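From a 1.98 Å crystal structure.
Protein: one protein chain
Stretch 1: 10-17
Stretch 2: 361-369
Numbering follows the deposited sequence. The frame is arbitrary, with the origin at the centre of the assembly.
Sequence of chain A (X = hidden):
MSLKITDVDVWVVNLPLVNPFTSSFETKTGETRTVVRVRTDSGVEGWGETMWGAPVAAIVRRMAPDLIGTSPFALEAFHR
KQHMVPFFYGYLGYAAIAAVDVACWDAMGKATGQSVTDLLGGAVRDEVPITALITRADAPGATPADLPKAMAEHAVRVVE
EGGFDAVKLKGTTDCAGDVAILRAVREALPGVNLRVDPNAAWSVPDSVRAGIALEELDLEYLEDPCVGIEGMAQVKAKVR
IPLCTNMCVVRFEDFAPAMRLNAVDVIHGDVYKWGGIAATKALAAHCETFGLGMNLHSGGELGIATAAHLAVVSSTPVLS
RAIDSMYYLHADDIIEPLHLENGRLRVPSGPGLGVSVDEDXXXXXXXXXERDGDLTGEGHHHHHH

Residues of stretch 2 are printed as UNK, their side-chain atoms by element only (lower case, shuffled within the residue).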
# COMPACT_ATOMS: atom_id res chain seq x y z
N VAL A 10 0.52 -8.78 -20.78
CA VAL A 10 0.90 -9.01 -19.40
C VAL A 10 2.24 -9.71 -19.25
O VAL A 10 2.52 -10.69 -19.95
CB VAL A 10 -0.18 -9.86 -18.68
CG1 VAL A 10 0.03 -9.80 -17.18
CG2 VAL A 10 -1.57 -9.36 -19.06
N TRP A 11 3.07 -9.20 -18.35
CA TRP A 11 4.38 -9.78 -18.08
C TRP A 11 4.47 -10.02 -16.58
O TRP A 11 3.88 -9.29 -15.80
CB TRP A 11 5.51 -8.81 -18.44
CG TRP A 11 5.71 -8.52 -19.90
CD1 TRP A 11 6.54 -9.18 -20.77
CD2 TRP A 11 5.12 -7.45 -20.64
NE1 TRP A 11 6.50 -8.57 -22.00
CE2 TRP A 11 5.63 -7.51 -21.96
CE3 TRP A 11 4.20 -6.43 -20.33
CZ2 TRP A 11 5.26 -6.60 -22.95
CZ3 TRP A 11 3.83 -5.52 -21.33
CH2 TRP A 11 4.36 -5.61 -22.62
N VAL A 12 5.21 -11.05 -16.19
CA VAL A 12 5.44 -11.34 -14.78
C VAL A 12 6.95 -11.15 -14.67
O VAL A 12 7.71 -11.69 -15.47
CB VAL A 12 5.06 -12.78 -14.39
CG1 VAL A 12 5.47 -13.05 -12.94
CG2 VAL A 12 3.56 -12.98 -14.53
N VAL A 13 7.38 -10.37 -13.69
CA VAL A 13 8.80 -10.10 -13.54
C VAL A 13 9.31 -10.27 -12.11
O VAL A 13 8.54 -10.18 -11.15
CB VAL A 13 9.13 -8.68 -14.01
CG1 VAL A 13 8.69 -8.48 -15.45
CG2 VAL A 13 8.42 -7.67 -13.11
N ASN A 14 10.61 -10.51 -11.99
CA ASN A 14 11.28 -10.66 -10.70
C ASN A 14 12.31 -9.54 -10.61
O ASN A 14 13.17 -9.42 -11.48
CB ASN A 14 12.05 -11.99 -10.62
CG ASN A 14 11.15 -13.20 -10.48
OD1 ASN A 14 9.92 -13.08 -10.42
ND2 ASN A 14 11.76 -14.39 -10.43
N LEU A 15 12.21 -8.70 -9.58
CA LEU A 15 13.19 -7.63 -9.43
C LEU A 15 13.88 -7.78 -8.10
O LEU A 15 13.28 -8.23 -7.12
CB LEU A 15 12.53 -6.25 -9.52
CG LEU A 15 12.18 -5.80 -10.95
CD1 LEU A 15 10.98 -6.59 -11.44
CD2 LEU A 15 11.87 -4.32 -10.96
N PRO A 16 15.17 -7.43 -8.05
CA PRO A 16 15.96 -7.54 -6.82
C PRO A 16 15.55 -6.49 -5.79
O PRO A 16 15.03 -5.43 -6.14
CB PRO A 16 17.38 -7.33 -7.32
CG PRO A 16 17.19 -6.29 -8.39
CD PRO A 16 15.98 -6.84 -9.13
N LEU A 17 15.79 -6.80 -4.52
CA LEU A 17 15.49 -5.88 -3.43
C LEU A 17 16.72 -5.77 -2.56
O LEU A 17 17.45 -6.74 -2.37
CB LEU A 17 14.32 -6.40 -2.60
CG LEU A 17 12.97 -6.46 -3.29
CD1 LEU A 17 11.99 -7.20 -2.39
CD2 LEU A 17 12.48 -5.06 -3.61
N UNK A 361 14.41 -3.88 -20.20
CA UNK A 361 14.52 -4.36 -18.82
C UNK A 361 13.31 -5.22 -18.47
O UNK A 361 13.44 -6.26 -17.82
c UNK A 361 15.92 -2.41 -17.93
c UNK A 361 17.43 -0.82 -16.67
n UNK A 361 17.58 0.04 -15.46
c UNK A 361 14.62 -3.20 -17.84
c UNK A 361 16.04 -1.44 -16.76
N UNK A 362 12.13 -4.77 -18.90
CA UNK A 362 10.90 -5.51 -18.65
C UNK A 362 11.08 -6.91 -19.23
O UNK A 362 10.84 -7.91 -18.55
c UNK A 362 9.71 -4.82 -19.33
c UNK A 362 7.37 -4.84 -20.22
c UNK A 362 8.39 -5.59 -19.35
c UNK A 362 7.86 -5.77 -17.91
N UNK A 363 11.50 -6.97 -20.48
CA UNK A 363 11.70 -8.25 -21.13
C UNK A 363 12.77 -9.03 -20.36
O UNK A 363 12.65 -10.24 -20.17
n UNK A 363 15.21 -6.91 -25.23
c UNK A 363 12.17 -8.96 -24.93
n UNK A 363 13.55 -8.50 -25.06
c UNK A 363 13.92 -7.22 -25.16
n UNK A 363 12.99 -6.27 -25.17
c UNK A 363 12.12 -8.05 -22.59
c UNK A 363 11.80 -9.23 -23.48
N UNK A 364 13.81 -8.34 -19.90
CA UNK A 364 14.89 -8.98 -19.15
C UNK A 364 14.39 -9.63 -17.86
O UNK A 364 14.64 -10.82 -17.60
c UNK A 364 17.03 -8.45 -17.88
n UNK A 364 18.41 -8.87 -16.22
c UNK A 364 15.97 -7.95 -18.81
c UNK A 364 18.74 -9.68 -17.22
c UNK A 364 17.35 -8.10 -16.61
n UNK A 364 17.93 -9.45 -18.23
N UNK A 365 13.66 -8.87 -17.04
CA UNK A 365 13.17 -9.39 -15.78
C UNK A 365 12.03 -10.39 -15.89
O UNK A 365 11.70 -11.05 -14.91
c UNK A 365 14.96 -8.16 -13.55
c UNK A 365 12.80 -8.24 -14.86
c UNK A 365 16.44 -6.27 -13.63
c UNK A 365 15.55 -5.60 -14.46
c UNK A 365 14.05 -7.52 -14.39
c UNK A 365 16.15 -7.54 -13.17
c UNK A 365 14.35 -6.24 -14.84
o UNK A 365 17.63 -5.68 -13.26
N UNK A 366 11.44 -10.50 -17.07
CA UNK A 366 10.37 -11.46 -17.27
C UNK A 366 11.07 -12.80 -17.49
O UNK A 366 10.52 -13.85 -17.18
c UNK A 366 9.54 -11.11 -18.49
N UNK A 367 12.29 -12.73 -18.03
CA UNK A 367 13.07 -13.94 -18.28
C UNK A 367 13.65 -14.48 -16.99
O UNK A 367 13.85 -15.69 -16.85
N UNK A 368 13.91 -13.58 -16.06
CA UNK A 368 14.44 -13.96 -14.76
C UNK A 368 13.37 -14.75 -14.04
O UNK A 368 13.65 -15.78 -13.42
c UNK A 368 15.68 -11.81 -14.75
c UNK A 368 15.49 -13.17 -12.65
c UNK A 368 14.80 -12.74 -13.93
N UNK A 369 12.13 -14.26 -14.13
CA UNK A 369 10.99 -14.94 -13.52
C UNK A 369 10.88 -16.31 -14.19
O UNK A 369 10.64 -17.31 -13.47
o UNK A 369 8.32 -15.03 -12.00
c UNK A 369 8.47 -14.84 -13.21
c UNK A 369 9.71 -14.13 -13.75
n UNK A 369 7.57 -15.22 -14.11
O HOH W 1 7.93 -14.59 -16.75

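Position 361 carries four carbons in a row ending in a nitrogen, an extended chain that stays out of reach of the strand; it is lysine, K361, and its terminal nitrogen is hydrogen-bonded elsewhere in the structure.

At position 362 there are four carbons, forked at the second, and CA-to-CB points toward the strand. One tip lies over a face of the W11 ring and the other reaches V13. This is leucine, L362: CD2 sits 3.4 Å from the centroid of the six-membered ring of W11, only 11° off its normal, a CH-pi contact, while CD1 packs 3.8 Å from V13 CG1.

Position 363 has three carbons, a nitrogen, and a carbon bearing two more nitrogens, a guanidinium. CA-to-CB points away from the strand. The residue is arginine, R363.

Position 364 shows one carbon and a five-membered ring of three carbons and two nitrogens, exposed and without contact to the strand, hence histidine, H364.

At position 365 a single carbon leads to a six-carbon ring bearing one oxygen, a phenol. L15 CG lies over one face of the ring, one ring carbon lies near P16 CD, and CB is 3.8 Å from V13 CB. The residue is tyrosine, Y365, and its CE1 is the atom 4.1 Å from P16 CD.

Position 366 has one side-chain carbon, which fits beside the strand with CB 4.2 Å from W11 CD1 and 4.1 Å from V13 CG1. It is alanine, A366.

No side-chain atoms are present at position 367, which makes no contact with the strand and is therefore glycine, G367.

Position 368 bears one carbon carrying two more, and one tip lies near N14 CB. This branched side chain is valine, V368, whose CG1 approaches N14 CB at 4.2 Å.

Position 369 has two carbons, the second carrying one oxygen and one nitrogen. CA-to-CB points toward the strand, and CB lies 4.1 Å from V13 CA. This short amide is asparagine, N369.

The helix crosses the strand at 80°, with the axes 5.5 Å apart at closest approach, and V13 and A366 bring their CA atoms to 4.3 Å. N14 N donates a hydrogen bond to Y365 O (3.2 Å, 159°), an oxygen that also receives a CA-H...O contact from V13 CA at 3.3 Å. A second such contact joins A366 CA to V12 O at 3.2 Å. A water donates to V12 O (3.2 Å) and A366 O (2.7 Å), bridging the two backbones. Around this polar crossing pack L362 and Y365.

Stretch 2, residues 361-369: KLRHYAGVN
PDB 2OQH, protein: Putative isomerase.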